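Polyhedrin (Antheraea mylitta cypovirus 4, PDB 5A9C) probably builds the crystalline polyhedra, the occlusion bodies that embed and protect cypovirus particles. Local coordinates at residues N89-A95 with L149-Q154. Numbering follows the deposited sequence.
Sequences NIDWTRA and LATARQ
Asp91 N donates to Thr151 O at 2.8 Å, almost straight (174° at the hydrogen), and Arg153 N to Asn89 O at 2.8 Å; these two backbone bonds flank Ile90 and Ala152, a single bridged antiparallel, non-hydrogen-bonded pair. Beyond this bridge the loop turns away from strand 145-151 before returning as strand 96-100, where Leu149 pairs with Arg96. Water 1 bridges the two segments, donating a hydrogen bond to Asp91 O and accepting one from Thr151 N. Ile90 CD1 meets Ala150 CB at 4.1 Å, with Met38 touching Ile90 and Phe86 touching Ala150.

The Asp91 side chain illustrates how such an arch keeps its shape. Its CB lies against Thr151, 3.6 Å from O and close to OG1. With chi1 at 176°, CG swings anti to the backbone N, and the carboxylate divides its work. OD1 accepts Thr93 N from above the carboxylate plane, closing an Asx turn, and also Thr93 OG1 at 2.6 Å on its syn side. OD2 takes Arg94 NH1, 2.7 Å away, in a salt bridge lying in the guanidinium plane. Water 2 joins Trp92 N to Arg153 NE; the outer nitrogens of Arg153 are modelled implausibly close to the loop, so their bonding is doubtful.

The chemistry thus implies a division of labour: main-chain bonds and two waters join the loop to strand 145-151 and the residues that follow it, while the Asp91 carboxylate, probably ionised beside Arg94, holds the turn together with the backbone bond from Arg94 N to Asp91 O.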
ATOM      1  N   ASN A  89       8.216  19.121   7.839  1.00 17.14           N
ATOM      2  CA  ASN A  89       7.439  19.478   9.016  1.00 15.48           C
ATOM      3  C   ASN A  89       6.984  18.236   9.775  1.00 17.61           C
ATOM      4  O   ASN A  89       5.788  18.002   9.964  1.00 20.99           O
ATOM      5  CB  ASN A  89       6.231  20.322   8.603  1.00 25.48           C
ATOM      6  CG  ASN A  89       5.446  20.839   9.789  1.00 25.57           C
ATOM      7  OD1 ASN A  89       5.984  21.001  10.883  1.00 21.09           O
ATOM      8  ND2 ASN A  89       4.163  21.107   9.578  1.00 29.58           N
ATOM      9  N   ILE A  90       7.952  17.436  10.206  1.00 15.92           N
ATOM     10  CA  ILE A  90       7.663  16.182  10.881  1.00 17.57           C
ATOM     11  C   ILE A  90       7.491  16.369  12.385  1.00 20.26           C
ATOM     12  O   ILE A  90       8.209  17.147  13.011  1.00 25.32           O
ATOM     13  CB  ILE A  90       8.765  15.142  10.600  1.00 17.98           C
ATOM     14  CG1 ILE A  90       8.810  14.827   9.101  1.00 18.42           C
ATOM     15  CG2 ILE A  90       8.537  13.876  11.419  1.00 16.19           C
ATOM     16  CD1 ILE A  90       9.887  13.839   8.704  1.00 22.46           C
ATOM     17  N   ASP A  91       6.519  15.658  12.947  1.00 23.48           N
ATOM     18  CA  ASP A  91       6.312  15.618  14.389  1.00 20.65           C
ATOM     19  C   ASP A  91       7.433  14.801  15.025  1.00 20.61           C
ATOM     20  O   ASP A  91       7.407  13.570  15.000  1.00 20.48           O
ATOM     21  CB  ASP A  91       4.945  14.998  14.695  1.00 17.42           C
ATOM     22  CG  ASP A  91       4.689  14.837  16.182  1.00 29.27           C
ATOM     23  OD1 ASP A  91       5.455  15.397  16.993  1.00 28.54           O
ATOM     24  OD2 ASP A  91       3.707  14.151  16.537  1.00 41.48           O
ATOM     25  N   TRP A  92       8.423  15.492  15.584  1.00 18.67           N
ATOM     26  CA  TRP A  92       9.618  14.838  16.110  1.00 20.84           C
ATOM     27  C   TRP A  92       9.364  14.061  17.398  1.00 24.50           C
ATOM     28  O   TRP A  92      10.218  13.291  17.840  1.00 28.88           O
ATOM     29  CB  TRP A  92      10.741  15.852  16.330  1.00 22.31           C
ATOM     30  CG  TRP A  92      11.138  16.585  15.086  1.00 33.16           C
ATOM     31  CD1 TRP A  92      11.156  17.937  14.904  1.00 30.82           C
ATOM     32  CD2 TRP A  92      11.564  16.006  13.846  1.00 26.39           C
ATOM     33  NE1 TRP A  92      11.573  18.237  13.630  1.00 32.87           N
ATOM     34  CE2 TRP A  92      11.830  17.069  12.959  1.00 32.70           C
ATOM     35  CE3 TRP A  92      11.753  14.694  13.401  1.00 18.66           C
ATOM     36  CZ2 TRP A  92      12.271  16.861  11.653  1.00 22.84           C
ATOM     37  CZ3 TRP A  92      12.191  14.490  12.105  1.00 19.49           C
ATOM     38  CH2 TRP A  92      12.445  15.567  11.246  1.00 25.73           C
ATOM     39  N   THR A  93       8.197  14.264  17.998  1.00 24.90           N
ATOM     40  CA  THR A  93       7.847  13.544  19.217  1.00 24.53           C
ATOM     41  C   THR A  93       7.286  12.160  18.901  1.00 37.26           C
ATOM     42  O   THR A  93       7.173  11.313  19.786  1.00 34.33           O
ATOM     43  CB  THR A  93       6.838  14.325  20.075  1.00 25.91           C
ATOM     44  OG1 THR A  93       5.576  14.391  19.401  1.00 32.64           O
ATOM     45  CG2 THR A  93       7.347  15.734  20.342  1.00 34.86           C
ATOM     46  N   ARG A  94       6.939  11.933  17.637  1.00 18.07           N
ATOM     47  CA  ARG A  94       6.392  10.643  17.222  1.00 19.20           C
ATOM     48  C   ARG A  94       7.218   9.952  16.137  1.00 16.94           C
ATOM     49  O   ARG A  94       6.990   8.783  15.831  1.00 23.13           O
ATOM     50  CB  ARG A  94       4.934  10.790  16.771  1.00 22.73           C
ATOM     51  CG  ARG A  94       3.967  11.087  17.909  1.00 25.73           C
ATOM     52  CD  ARG A  94       2.530  11.158  17.416  1.00 49.91           C
ATOM     53  NE  ARG A  94       1.592  11.433  18.501  1.00 45.66           N
ATOM     54  CZ  ARG A  94       1.245  12.654  18.896  1.00 65.22           C
ATOM     55  NH1 ARG A  94       1.762  13.718  18.296  1.00 36.74           N
ATOM     56  NH2 ARG A  94       0.382  12.813  19.891  1.00 55.70           N
ATOM     57  N   ALA A  95       8.173  10.669  15.556  1.00 20.78           N
ATOM     58  CA  ALA A  95       9.046  10.079  14.548  1.00 13.30           C
ATOM     59  C   ALA A  95       9.839   8.931  15.165  1.00 23.99           C
ATOM     60  O   ALA A  95      10.365   9.057  16.273  1.00 19.58           O
ATOM     61  CB  ALA A  95       9.984  11.129  13.970  1.00 17.85           C
ATOM     62  N   LEU A 149       8.336   5.315  10.851  1.00 15.67           N
ATOM     63  CA  LEU A 149       7.114   6.105  10.936  1.00 14.77           C
ATOM     64  C   LEU A 149       7.440   7.592  10.992  1.00 17.50           C
ATOM     65  O   LEU A 149       8.241   8.032  11.815  1.00 16.50           O
ATOM     66  CB  LEU A 149       6.300   5.723  12.171  1.00 15.46           C
ATOM     67  CG  LEU A 149       5.115   6.649  12.464  1.00 21.15           C
ATOM     68  CD1 LEU A 149       4.081   6.573  11.354  1.00 25.79           C
ATOM     69  CD2 LEU A 149       4.481   6.317  13.804  1.00 32.51           C
ATOM     70  N   ALA A 150       6.813   8.364  10.115  1.00 17.40           N
ATOM     71  CA  ALA A 150       6.951   9.815  10.143  1.00 16.38           C
ATOM     72  C   ALA A 150       5.599  10.459   9.865  1.00 20.73           C
ATOM     73  O   ALA A 150       4.904  10.077   8.926  1.00 19.06           O
ATOM     74  CB  ALA A 150       7.986  10.275   9.133  1.00 16.83           C
ATOM     75  N   THR A 151       5.223  11.428  10.693  1.00 19.01           N
ATOM     76  CA  THR A 151       3.934  12.090  10.544  1.00 22.73           C
ATOM     77  C   THR A 151       4.077  13.604  10.551  1.00 17.48           C
ATOM     78  O   THR A 151       4.964  14.152  11.209  1.00 21.82           O
ATOM     79  CB  THR A 151       2.946  11.670  11.652  1.00 21.91           C
ATOM     80  OG1 THR A 151       3.543  11.895  12.936  1.00 24.84           O
ATOM     81  CG2 THR A 151       2.589  10.196  11.521  1.00 24.35           C
ATOM     82  N   ALA A 152       3.197  14.273   9.810  1.00 17.47           N
ATOM     83  CA  ALA A 152       3.192  15.728   9.746  1.00 24.61           C
ATOM     84  C   ALA A 152       2.848  16.313  11.107  1.00 21.38           C
ATOM     85  O   ALA A 152       1.951  15.823  11.794  1.00 24.70           O
ATOM     86  CB  ALA A 152       2.201  16.206   8.699  1.00 22.28           C
ATOM     87  N   ARG A 153       3.560  17.369  11.484  1.00 15.52           N
ATOM     88  CA  ARG A 153       3.340  18.033  12.759  1.00 22.43           C
ATOM     89  C   ARG A 153       1.949  18.660  12.818  1.00 38.93           C
ATOM     90  O   ARG A 153       1.587  19.478  11.973  1.00 29.28           O
ATOM     91  CB  ARG A 153       4.420  19.093  12.993  1.00 29.93           C
ATOM     92  CG  ARG A 153       4.424  19.698  14.383  1.00 44.37           C
ATOM     93  CD  ARG A 153       5.591  20.662  14.570  1.00 33.34           C
ATOM     94  NE  ARG A 153       6.886  19.983  14.578  1.00 37.92           N
ATOM     95  CZ  ARG A 153       7.749  19.995  13.565  1.00 50.76           C
ATOM     96  NH1 ARG A 153       7.467  20.656  12.451  1.00 50.14           N
ATOM     97  NH2 ARG A 153       8.901  19.350  13.669  1.00 63.02           N
ATOM     98  N   GLN A 154       1.174  18.256  13.819  1.00 44.78           N
ATOM     99  CA  GLN A 154      -0.180  18.759  14.019  1.00 56.25           C
ATOM    100  C   GLN A 154      -0.243  20.279  13.927  1.00 48.27           C
ATOM    101  O   GLN A 154      -0.662  20.951  14.869  1.00 69.86           O
ATOM    102  CB  GLN A 154      -0.724  18.294  15.373  1.00 76.93           C
ATOM    103  CG  GLN A 154       0.251  18.463  16.533  1.00 76.82           C
ATOM    104  CD  GLN A 154       1.445  17.526  16.437  1.00 63.86           C
ATOM    105  OE1 GLN A 154       1.365  16.461  15.824  1.00 61.71           O
ATOM    106  NE2 GLN A 154       2.563  17.926  17.035  1.00 49.67           N
TER
HETATM  107  O   HOH W   1       6.336  11.697  13.341  1.00 18.68           O
HETATM  108  O   HOH W   2       7.545  18.197  16.984  1.00 37.75           O